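Apical membrane antigen AMA1 (Toxoplasma gondii ME49, PDB 4YIV) acts as a microneme surface protein in host cell invasion, forming part of the moving junction between the parasite's apical tip and the host cell membrane. Local coordinates at residues F23-N28 against I225-N230; H31-G36 against G57-W62; Q265-T270 against V330-A335. All blocks are in the same frame, centred on the assembly; numbering follows the deposited sequence. Where two conformers were deposited one is given.

Contact 1: F23-N28 against I225-N230. With CO (cobalt (II) ion), chain I; NAG (2-acetamido-2-deoxy-beta-D-glucopyranose), chain B.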
loop_
_atom_site.group_PDB
_atom_site.type_symbol
_atom_site.label_atom_id
_atom_site.label_comp_id
_atom_site.label_asym_id
_atom_site.label_seq_id
_atom_site.Cartn_x
_atom_site.Cartn_y
_atom_site.Cartn_z
ATOM N N PHE A 23 -18.351 4.272 -2.069
ATOM C CA PHE A 23 -17.636 3.523 -1.050
ATOM C C PHE A 23 -16.846 2.392 -1.691
ATOM O O PHE A 23 -15.656 2.218 -1.398
ATOM C CB PHE A 23 -18.603 2.976 -0.002
ATOM C CG PHE A 23 -17.994 1.957 0.932
ATOM C CD1 PHE A 23 -17.213 2.347 2.009
ATOM C CD2 PHE A 23 -18.214 0.607 0.722
ATOM C CE1 PHE A 23 -16.653 1.399 2.858
ATOM C CE2 PHE A 23 -17.672 -0.350 1.567
ATOM C CZ PHE A 23 -16.888 0.040 2.633
ATOM N N MET A 24 -17.488 1.647 -2.587
ATOM C CA MET A 24 -16.839 0.509 -3.232
ATOM C C MET A 24 -15.699 0.900 -4.159
ATOM O O MET A 24 -14.799 0.084 -4.400
ATOM C CB MET A 24 -17.845 -0.312 -4.023
ATOM C CG MET A 24 -18.839 -1.071 -3.170
ATOM S SD MET A 24 -18.113 -2.223 -1.993
ATOM C CE MET A 24 -17.365 -3.384 -3.132
ATOM N N GLU A 25 -15.748 2.118 -4.701
ATOM C CA GLU A 25 -14.666 2.644 -5.542
ATOM C C GLU A 25 -13.284 2.576 -4.858
ATOM O O GLU A 25 -12.269 2.325 -5.503
ATOM C CB GLU A 25 -14.956 4.104 -5.925
ATOM C CG GLU A 25 -15.677 4.285 -7.250
ATOM C CD GLU A 25 -14.733 4.537 -8.427
ATOM O OE1 GLU A 25 -14.012 5.551 -8.425
ATOM O OE2 GLU A 25 -14.727 3.733 -9.379
ATOM N N ARG A 26 -13.249 2.753 -3.546
ATOM C CA ARG A 26 -11.974 2.818 -2.853
ATOM C C ARG A 26 -11.186 1.520 -2.967
ATOM O O ARG A 26 -9.983 1.495 -2.664
ATOM C CB ARG A 26 -12.180 3.184 -1.385
ATOM C CG ARG A 26 -12.735 2.105 -0.535
ATOM C CD ARG A 26 -13.149 2.619 0.837
ATOM N NE ARG A 26 -13.913 3.858 0.745
ATOM C CZ ARG A 26 -14.325 4.575 1.785
ATOM N NH1 ARG A 26 -14.059 4.177 3.035
ATOM N NH2 ARG A 26 -15.015 5.688 1.556
ATOM N N PHE A 27 -11.849 0.447 -3.392
ATOM C CA PHE A 27 -11.185 -0.842 -3.472
ATOM C C PHE A 27 -10.607 -1.122 -4.839
ATOM O O PHE A 27 -9.971 -2.156 -5.041
ATOM C CB PHE A 27 -12.147 -1.946 -3.083
ATOM C CG PHE A 27 -12.602 -1.850 -1.659
ATOM C CD1 PHE A 27 -11.702 -2.003 -0.633
ATOM C CD2 PHE A 27 -13.927 -1.550 -1.349
ATOM C CE1 PHE A 27 -12.100 -1.898 0.685
ATOM C CE2 PHE A 27 -14.333 -1.442 -0.038
ATOM C CZ PHE A 27 -13.430 -1.620 0.981
ATOM N N ASN A 28 -10.834 -0.234 -5.789
ATOM C CA ASN A 28 -10.339 -0.422 -7.146
ATOM C C ASN A 28 -8.956 0.146 -7.326
ATOM O O ASN A 28 -8.799 1.241 -7.710
ATOM C CB ASN A 28 -11.303 0.128 -8.202
ATOM C CG ASN A 28 -10.941 -0.316 -9.609
ATOM O OD1 ASN A 28 -9.836 -0.748 -9.851
ATOM N ND2 ASN A 28 -11.888 -0.234 -10.530
ATOM N N ILE A 225 -7.846 9.701 0.700
ATOM C CA ILE A 225 -8.783 9.521 1.806
ATOM C C ILE A 225 -10.043 8.771 1.353
ATOM O O ILE A 225 -10.580 7.916 2.063
ATOM C CB ILE A 225 -9.154 10.914 2.420
ATOM C CG1 ILE A 225 -7.925 11.585 3.028
ATOM C CG2 ILE A 225 -10.206 10.781 3.513
ATOM C CD1 ILE A 225 -8.137 13.080 3.300
ATOM N N SER A 226 -10.508 9.075 0.151
ATOM C CA SER A 226 -11.716 8.437 -0.397
ATOM C C SER A 226 -11.435 7.398 -1.484
ATOM O O SER A 226 -12.293 6.581 -1.792
ATOM C CB SER A 226 -12.651 9.505 -0.996
ATOM O OG SER A 226 -12.044 10.121 -2.137
ATOM N N LYS A 227 -10.254 7.440 -2.082
ATOM C CA LYS A 227 -10.019 6.668 -3.296
ATOM C C LYS A 227 -9.213 5.411 -3.073
ATOM O O LYS A 227 -9.059 4.632 -4.014
ATOM C CB LYS A 227 -9.310 7.521 -4.327
ATOM C CG LYS A 227 -10.146 8.664 -4.814
ATOM C CD LYS A 227 -11.489 8.113 -5.361
ATOM C CE LYS A 227 -12.096 8.956 -6.431
ATOM N NZ LYS A 227 -13.279 8.211 -7.044
ATOM N N CYS A 228 -8.724 5.224 -1.846
ATOM C CA CYS A 228 -7.751 4.169 -1.513
ATOM C C CYS A 228 -8.288 3.320 -0.346
ATOM O O CYS A 228 -9.027 3.854 0.523
ATOM C CB CYS A 228 -6.393 4.803 -1.177
ATOM S SG CYS A 228 -5.630 5.786 -2.524
ATOM N N PRO A 229 -8.013 1.987 -0.358
ATOM C CA PRO A 229 -8.575 1.104 0.644
ATOM C C PRO A 229 -7.667 1.090 1.865
ATOM O O PRO A 229 -7.004 0.089 2.160
ATOM C CB PRO A 229 -8.622 -0.243 -0.067
ATOM C CG PRO A 229 -7.402 -0.227 -0.906
ATOM C CD PRO A 229 -7.217 1.215 -1.347
ATOM N N ASN A 230 -7.614 2.224 2.553
ATOM C CA ASN A 230 -6.611 2.449 3.587
ATOM C C ASN A 230 -6.668 1.476 4.748
ATOM O O ASN A 230 -5.631 1.035 5.262
ATOM C CB ASN A 230 -6.736 3.871 4.134
ATOM C CG ASN A 230 -6.461 4.922 3.070
ATOM O OD1 ASN A 230 -5.370 4.962 2.510
ATOM N ND2 ASN A 230 -7.451 5.755 2.766
HETATM CO CO CO I . -12.797 6.831 -9.759
HETATM C C1 NAG B . -11.859 -0.762 -11.914
HETATM C C2 NAG B . -13.088 -1.220 -12.695
HETATM C C3 NAG B . -12.745 -1.514 -14.148
HETATM C C4 NAG B . -12.015 -0.327 -14.756
HETATM C C5 NAG B . -10.805 0.033 -13.905
HETATM C C6 NAG B . -10.069 1.234 -14.488
HETATM C C7 NAG B . -14.473 -2.305 -11.024
HETATM C C8 NAG B . -14.879 -3.607 -10.400
HETATM N N2 NAG B . -13.661 -2.398 -12.073
HETATM O O3 NAG B . -13.946 -1.768 -14.884
HETATM O O4 NAG B . -11.590 -0.652 -16.084
HETATM O O5 NAG B . -11.210 0.330 -12.569
HETATM O O6 NAG B . -10.896 2.398 -14.385
HETATM O O7 NAG B . -14.862 -1.230 -10.597
HETATM O O HOH W 1 -11.590 8.565 -9.449
HETATM O O HOH W 2 -14.791 6.234 -11.116
HETATM O O HOH W 3 -13.272 8.132 -11.329
#
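Glu25 and Lys227 meet at a cobalt site where a type I beta turn, Glu25 to Asn28, follows on from helix 18-25 and runs past the C-terminal end of helix 224-227. The two side chains lie side by side and point the same way. Glu25 OE1 binds cobalt at 2.2 Å and also receives a weak salt-bridge bond from Lys227 NZ, 3.1 Å away. In the conformer of His32 considered, its NE2 probably also donates to OE1, so this oxygen gathers the metal, a weak lysine bond and perhaps an imidazole. Lys227 NZ also donates weakly to water 1, a cobalt ligand; the nearby metal would be expected to lower the proton affinity of this amine.

Arg26 turns away from the metal. Its CG sits between the backbone N and the carbonyl carbon (chi1 74°), which places this methylene over the centre of the Phe27 ring, while Arg26 CB packs 3.4 Å from Ser226 O. The guanidinium lies with one face on Phe23 CD1, and NH1 is hydrogen-bonded to Pro356 O. On the backbone side, Arg26 O nestles against the Cys228-Pro229 peptide, 3.1 Å from Pro229 N, which has no hydrogen to offer; Pro229 CD is equally near. Pro229 itself is the centre of an inverse gamma turn.

Phe27 and Pro229 slide past each other in opposite directions, bringing Phe27 CD1 to 3.6 Å from Pro229 CB, and the ring also packs edge-to-face with Phe238. At the end of the turn Asn28, the first residue of an Asn-Leu-Thr glycosylation sequon, points away from the second segment; its OD1 is held by His31 N, and its ND2 is bonded covalently to C1 of the N-acetylglucosamine at 1.5 Å.

Contact 2: H31-G36 against G57-W62; sequences HHHQSG and GLCPIW. With CO (cobalt (II) ion), chain I; NAG (2-acetamido-2-deoxy-beta-D-glucopyranose), chain B.
The loop that supplies His31 and His32 to the cobalt site docks on residues 57-62 through its third histidine, His33, whose imidazole is fixed at both nitrogens. CG stands anti to the backbone N (chi1 180°), on the way to the second segment, and the ring beyond it meets Gly57 and Cys59. His33 ND1 accepts from Cys59 N at 3.0 Å, the donor lying in the ring plane. At the other nitrogen, NE2 donates to Gly36 O at 2.9 Å, nearly straight at 162°, approaching from above the plane of that carbonyl. These two directions are consistent with a neutral ring protonated on NE2, and together they fix its rotation.

One ring face is covered by Gly57, whose CA stands 3.8 Å from the His33 centroid in a CH-pi contact; lacking a side chain, the glycine can lie this close. Ile61 CD1 touches His33 CE1. The backbone adds a second bond: Leu58 N donates to His33 O at 3.0 Å, in the carbonyl plane on a lone pair, and Gly57 CA makes a CA-H...O contact with the same oxygen. Leu58 CD1 lies 3.2 Å from His32 O and also touches Gln34 OE1. Beside the ring's attachment, Cys59 SG packs 3.8 Å from His33 CB and continues into the disulfide with Cys228. Ser35 CB rests 3.6 Å from Gly57 CA, while Ser35 OG and Gly57 N both bond to the carboxylate of Asp40.

His31 reaches cobalt through NE2. Beyond the loop, Ile61 pairs through its backbone with Tyr212 of strand 210-213, and strand 61-62 is an outermost strand of that antiparallel sheet; Pro60 and Trp62 pack on Leu133 of helix 132-141.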
loop_
_atom_site.group_PDB
_atom_site.type_symbol
_atom_site.label_atom_id
_atom_site.label_comp_id
_atom_site.label_asym_id
_atom_site.label_seq_id
_atom_site.Cartn_x
_atom_site.Cartn_y
_atom_site.Cartn_z
ATOM N N HIS A 31 -7.936 1.556 -10.792
ATOM C CA HIS A 31 -8.539 2.858 -11.044
ATOM C C HIS A 31 -7.775 4.033 -10.430
ATOM O O HIS A 31 -7.421 4.976 -11.094
ATOM C CB HIS A 31 -10.005 2.848 -10.558
ATOM C CG HIS A 31 -10.766 4.097 -10.886
ATOM N ND1 HIS A 31 -10.549 4.817 -12.040
ATOM C CD2 HIS A 31 -11.762 4.737 -10.225
ATOM C CE1 HIS A 31 -11.359 5.859 -12.070
ATOM N NE2 HIS A 31 -12.107 5.834 -10.979
ATOM N N HIS A 32 -7.515 3.959 -9.146
ATOM C CA HIS A 32 -6.952 5.056 -8.385
ATOM C C HIS A 32 -5.438 4.915 -8.185
ATOM O O HIS A 32 -4.663 5.815 -8.434
ATOM C CB HIS A 32 -7.697 5.091 -7.052
ATOM C CG HIS A 32 -9.175 5.093 -7.225
ATOM N ND1 HIS A 32 -10.037 4.381 -6.420
ATOM C CD2 HIS A 32 -9.945 5.727 -8.138
ATOM C CE1 HIS A 32 -11.273 4.584 -6.827
ATOM N NE2 HIS A 32 -11.246 5.411 -7.851
ATOM N N HIS A 33 -5.025 3.739 -7.725
ATOM C CA HIS A 33 -3.590 3.596 -7.419
ATOM C C HIS A 33 -2.735 3.581 -8.702
ATOM O O HIS A 33 -1.748 4.311 -8.802
ATOM C CB HIS A 33 -3.305 2.322 -6.583
ATOM C CG HIS A 33 -1.847 2.136 -6.254
ATOM N ND1 HIS A 33 -1.159 2.996 -5.424
ATOM C CD2 HIS A 33 -0.948 1.192 -6.644
ATOM C CE1 HIS A 33 0.100 2.594 -5.321
ATOM N NE2 HIS A 33 0.253 1.502 -6.051
ATOM N N GLN A 34 -3.112 2.709 -9.643
ATOM C CA GLN A 34 -2.637 2.747 -11.035
ATOM C C GLN A 34 -1.163 2.358 -11.252
ATOM O O GLN A 34 -0.583 2.657 -12.297
ATOM C CB GLN A 34 -2.875 4.143 -11.639
ATOM C CG GLN A 34 -4.318 4.453 -11.833
ATOM C CD GLN A 34 -4.509 5.824 -12.429
ATOM O OE1 GLN A 34 -4.668 6.802 -11.716
ATOM N NE2 GLN A 34 -4.465 5.899 -13.753
ATOM N N SER A 35 -0.571 1.652 -10.305
ATOM C CA SER A 35 0.833 1.277 -10.433
ATOM C C SER A 35 1.106 0.037 -9.605
ATOM O O SER A 35 0.214 -0.481 -8.960
ATOM C CB SER A 35 1.728 2.430 -9.986
ATOM O OG SER A 35 3.042 2.276 -10.493
ATOM N N GLY A 36 2.346 -0.452 -9.626
ATOM C CA GLY A 36 2.717 -1.551 -8.774
ATOM C C GLY A 36 2.539 -1.207 -7.300
ATOM O O GLY A 36 2.552 -0.030 -6.908
ATOM N N GLY A 57 2.584 5.343 -7.963
ATOM C CA GLY A 57 1.266 4.938 -7.493
ATOM C C GLY A 57 0.635 6.047 -6.659
ATOM O O GLY A 57 1.343 6.802 -5.988
ATOM N N LEU A 58 -0.691 6.153 -6.710
ATOM C CA LEU A 58 -1.379 7.254 -6.043
ATOM C C LEU A 58 -1.886 6.918 -4.645
ATOM O O LEU A 58 -2.375 7.810 -3.946
ATOM C CB LEU A 58 -2.561 7.728 -6.899
ATOM C CG LEU A 58 -2.180 8.171 -8.327
ATOM C CD1 LEU A 58 -3.407 8.720 -9.029
ATOM C CD2 LEU A 58 -1.100 9.223 -8.336
ATOM N N CYS A 59 -1.837 5.660 -4.231
ATOM C CA CYS A 59 -2.286 5.304 -2.882
ATOM C C CYS A 59 -1.121 5.019 -1.953
ATOM O O CYS A 59 -0.126 4.428 -2.385
ATOM C CB CYS A 59 -3.178 4.074 -2.882
ATOM S SG CYS A 59 -4.791 4.307 -3.719
ATOM N N PRO A 60 -1.261 5.404 -0.670
ATOM C CA PRO A 60 -0.264 5.034 0.347
ATOM C C PRO A 60 -0.327 3.545 0.640
ATOM O O PRO A 60 -1.407 2.941 0.621
ATOM C CB PRO A 60 -0.674 5.847 1.577
ATOM C CG PRO A 60 -2.128 6.077 1.415
ATOM C CD PRO A 60 -2.392 6.157 -0.090
ATOM N N ILE A 61 0.828 2.946 0.898
ATOM C CA ILE A 61 0.872 1.507 1.139
ATOM C C ILE A 61 1.237 1.269 2.615
ATOM O O ILE A 61 2.376 1.484 3.048
ATOM C CB ILE A 61 1.875 0.788 0.202
ATOM C CG1 ILE A 61 1.644 1.233 -1.252
ATOM C CG2 ILE A 61 1.742 -0.733 0.380
ATOM C CD1 ILE A 61 0.226 1.006 -1.791
ATOM N N TRP A 62 0.217 0.872 3.373
ATOM C CA TRP A 62 0.288 0.848 4.823
ATOM C C TRP A 62 1.088 -0.333 5.342
ATOM O O TRP A 62 0.753 -1.465 5.061
ATOM C CB TRP A 62 -1.123 0.785 5.388
ATOM C CG TRP A 62 -1.969 2.007 5.089
ATOM C CD1 TRP A 62 -2.490 2.411 3.879
ATOM C CD2 TRP A 62 -2.386 2.968 6.052
ATOM N NE1 TRP A 62 -3.210 3.605 4.049
ATOM C CE2 TRP A 62 -3.147 3.955 5.376
ATOM C CE3 TRP A 62 -2.168 3.100 7.431
ATOM C CZ2 TRP A 62 -3.697 5.050 6.042
ATOM C CZ3 TRP A 62 -2.730 4.198 8.097
ATOM C CH2 TRP A 62 -3.480 5.150 7.399
HETATM CO CO CO I . -12.797 6.831 -9.759
HETATM C C1 NAG B . -11.859 -0.762 -11.914
HETATM C C2 NAG B . -13.088 -1.220 -12.695
HETATM C C3 NAG B . -12.745 -1.514 -14.148
HETATM C C4 NAG B . -12.015 -0.327 -14.756
HETATM C C5 NAG B . -10.805 0.033 -13.905
HETATM C C6 NAG B . -10.069 1.234 -14.488
HETATM C C7 NAG B . -14.473 -2.305 -11.024
HETATM C C8 NAG B . -14.879 -3.607 -10.400
HETATM N N2 NAG B . -13.661 -2.398 -12.073
HETATM O O3 NAG B . -13.946 -1.768 -14.884
HETATM O O4 NAG B . -11.590 -0.652 -16.084
HETATM O O5 NAG B . -11.210 0.330 -12.569
HETATM O O6 NAG B . -10.896 2.398 -14.385
HETATM O O7 NAG B . -14.862 -1.230 -10.597
HETATM O O HOH W 2 -14.791 6.234 -11.116
HETATM O O HOH W 3 -13.272 8.132 -11.329
HETATM O O HOH W 1 -11.590 8.565 -9.449
#

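Contact 3: Q265-T270 against V330-A335; sequences QCWVKT and VSYTAA
Trp267 swings its CG anti to the backbone N (chi1 167°), while Tyr332 sets its own CG anti to the carbonyl carbon, and the two side chains cross at about a right angle. They join helix 263-272 to strand 329-333 of a five-stranded antiparallel sheet, the helix-on-sheet packing of a PAN domain. The aromatic pair is an offset edge-to-face one: the edge of the Trp267 five-membered ring is turned toward the Tyr332 face, centroids 5.1 Å apart and planes at 62°. Trp267 CD1 makes the approach, 3.5 Å from Tyr332 CD1. Over the centre of that same face sits Trp267 CB, 3.6 Å from the Tyr332 centroid in a CH-pi contact. At the tyrosine's edge lies Cys266 SG, 4.2 Å from Tyr332 CD2 and disulfide-bonded to Cys313. The indole nitrogen is hydrogen-bonded to Gly336 O.

One turn further along the helix, Thr270 places CG2 against Tyr332 CB at 3.9 Å and turns OG1 back to donate to Trp267 O at 2.8 Å. Water 4 bridges the two segments, donating to Trp267 O and, at 2.8 Å, to Thr333 O, so that the carbonyl of Trp267 has both a hydroxyl and a water as donors. The strand ends in an ST turn, Ala335 N donating to Thr333 OG1, and Ala334 CB comes to rest 3.2 Å from Thr270 O.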
loop_
_atom_site.group_PDB
_atom_site.type_symbol
_atom_site.label_atom_id
_atom_site.label_comp_id
_atom_site.label_asym_id
_atom_site.label_seq_id
_atom_site.Cartn_x
_atom_site.Cartn_y
_atom_site.Cartn_z
ATOM N N GLN A 265 -1.862 -13.008 9.012
ATOM C CA GLN A 265 -1.143 -13.737 7.957
ATOM C C GLN A 265 -1.817 -13.552 6.624
ATOM O O GLN A 265 -1.152 -13.439 5.610
ATOM C CB GLN A 265 -1.032 -15.237 8.274
ATOM C CG GLN A 265 -0.079 -15.529 9.416
ATOM C CD GLN A 265 0.071 -17.021 9.699
ATOM O OE1 GLN A 265 -0.710 -17.846 9.205
ATOM N NE2 GLN A 265 1.085 -17.368 10.493
ATOM N N CYS A 266 -3.123 -13.479 6.635
ATOM C CA CYS A 266 -3.868 -13.253 5.423
ATOM C C CYS A 266 -3.579 -11.857 4.883
ATOM O O CYS A 266 -3.333 -11.694 3.729
ATOM C CB CYS A 266 -5.357 -13.426 5.656
ATOM S SG CYS A 266 -6.381 -13.374 4.194
ATOM N N TRP A 267 -3.595 -10.870 5.763
ATOM C CA TRP A 267 -3.339 -9.492 5.397
ATOM C C TRP A 267 -1.960 -9.398 4.760
ATOM O O TRP A 267 -1.793 -8.761 3.715
ATOM C CB TRP A 267 -3.470 -8.588 6.629
ATOM C CG TRP A 267 -2.916 -7.205 6.418
ATOM C CD1 TRP A 267 -3.482 -6.193 5.675
ATOM C CD2 TRP A 267 -1.716 -6.655 6.980
ATOM N NE1 TRP A 267 -2.694 -5.079 5.726
ATOM C CE2 TRP A 267 -1.613 -5.322 6.519
ATOM C CE3 TRP A 267 -0.726 -7.148 7.820
ATOM C CZ2 TRP A 267 -0.557 -4.489 6.869
ATOM C CZ3 TRP A 267 0.320 -6.313 8.171
ATOM C CH2 TRP A 267 0.400 -5.005 7.686
ATOM N N VAL A 268 -0.984 -10.072 5.358
ATOM C CA VAL A 268 0.372 -10.085 4.800
ATOM C C VAL A 268 0.377 -10.731 3.412
ATOM O O VAL A 268 1.039 -10.232 2.484
ATOM C CB VAL A 268 1.352 -10.837 5.710
ATOM C CG1 VAL A 268 2.706 -11.073 4.973
ATOM C CG2 VAL A 268 1.558 -10.076 6.983
ATOM N N LYS A 269 -0.382 -11.816 3.253
ATOM C CA LYS A 269 -0.446 -12.520 1.975
ATOM C C LYS A 269 -0.993 -11.655 0.850
ATOM O O LYS A 269 -0.568 -11.806 -0.305
ATOM C CB LYS A 269 -1.300 -13.816 2.092
ATOM C CG LYS A 269 -0.601 -15.060 2.704
ATOM C CD LYS A 269 -1.523 -16.319 2.604
ATOM C CE LYS A 269 -0.840 -17.581 3.109
ATOM N NZ LYS A 269 0.319 -17.973 2.242
ATOM N N THR A 270 -1.907 -10.725 1.138
ATOM C CA THR A 270 -2.443 -9.932 0.039
ATOM C C THR A 270 -1.358 -9.028 -0.544
ATOM O O THR A 270 -1.431 -8.664 -1.707
ATOM C CB THR A 270 -3.683 -9.066 0.468
ATOM O OG1 THR A 270 -3.289 -8.087 1.442
ATOM C CG2 THR A 270 -4.762 -9.962 1.092
ATOM N N VAL A 330 -12.639 -10.780 7.519
ATOM C CA VAL A 330 -12.059 -9.450 7.320
ATOM C C VAL A 330 -11.449 -9.429 5.915
ATOM O O VAL A 330 -10.682 -10.346 5.571
ATOM C CB VAL A 330 -10.956 -9.104 8.369
ATOM C CG1 VAL A 330 -10.429 -7.681 8.135
ATOM C CG2 VAL A 330 -11.477 -9.240 9.802
ATOM N N SER A 331 -11.804 -8.405 5.139
ATOM C CA SER A 331 -11.253 -8.179 3.800
ATOM C C SER A 331 -10.113 -7.178 3.803
ATOM O O SER A 331 -10.224 -6.076 4.366
ATOM C CB SER A 331 -12.369 -7.730 2.864
ATOM O OG SER A 331 -13.283 -8.802 2.619
ATOM N N TYR A 332 -9.015 -7.595 3.163
ATOM C CA TYR A 332 -7.731 -6.896 3.114
ATOM C C TYR A 332 -7.340 -6.590 1.688
ATOM O O TYR A 332 -7.792 -7.262 0.761
ATOM C CB TYR A 332 -6.618 -7.749 3.725
ATOM C CG TYR A 332 -6.837 -8.117 5.183
ATOM C CD1 TYR A 332 -6.805 -7.143 6.190
ATOM C CD2 TYR A 332 -7.086 -9.423 5.546
ATOM C CE1 TYR A 332 -7.002 -7.487 7.523
ATOM C CE2 TYR A 332 -7.277 -9.776 6.878
ATOM C CZ TYR A 332 -7.236 -8.800 7.857
ATOM O OH TYR A 332 -7.432 -9.165 9.168
ATOM N N THR A 333 -6.493 -5.589 1.508
ATOM C CA THR A 333 -5.824 -5.419 0.236
ATOM C C THR A 333 -4.355 -5.216 0.460
ATOM O O THR A 333 -3.888 -4.934 1.586
ATOM C CB THR A 333 -6.364 -4.214 -0.584
ATOM O OG1 THR A 333 -5.835 -2.995 -0.065
ATOM C CG2 THR A 333 -7.855 -4.178 -0.553
ATOM N N ALA A 334 -3.601 -5.388 -0.625
ATOM C CA ALA A 334 -2.184 -5.146 -0.608
ATOM C C ALA A 334 -1.822 -3.737 -0.154
ATOM O O ALA A 334 -0.720 -3.495 0.387
ATOM C CB ALA A 334 -1.606 -5.438 -2.036
ATOM N N ALA A 335 -2.732 -2.787 -0.372
ATOM C CA ALA A 335 -2.430 -1.383 -0.068
ATOM C C ALA A 335 -2.742 -0.993 1.382
ATOM O O ALA A 335 -2.093 -0.098 1.937
ATOM C CB ALA A 335 -3.212 -0.451 -1.000
HETATM O O HOH W 4 -1.521 -5.910 2.812
#

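From the N terminus, helix 18-25 and the turn after it begin contact 1, whose partner lies nearly 200 residues on at helix 224-227. Inside that long loop, contact 2 closes a short one between 31-36 and 57-62. The two are joined directly by the Cys59-Cys228 disulfide and by a shared cobalt ion, bound by Glu25 of contact 1 and His31 of contact 2. Contact 3 follows in series, closing a loop of about 60 residues as helix 263-272 packs on strand 329-333 of the second five-stranded sheet. Its end reaches both others: Ala335 pairs through its backbone with Trp62, linking to an outer strand of the first sheet, and Thr333 packs on Pro229.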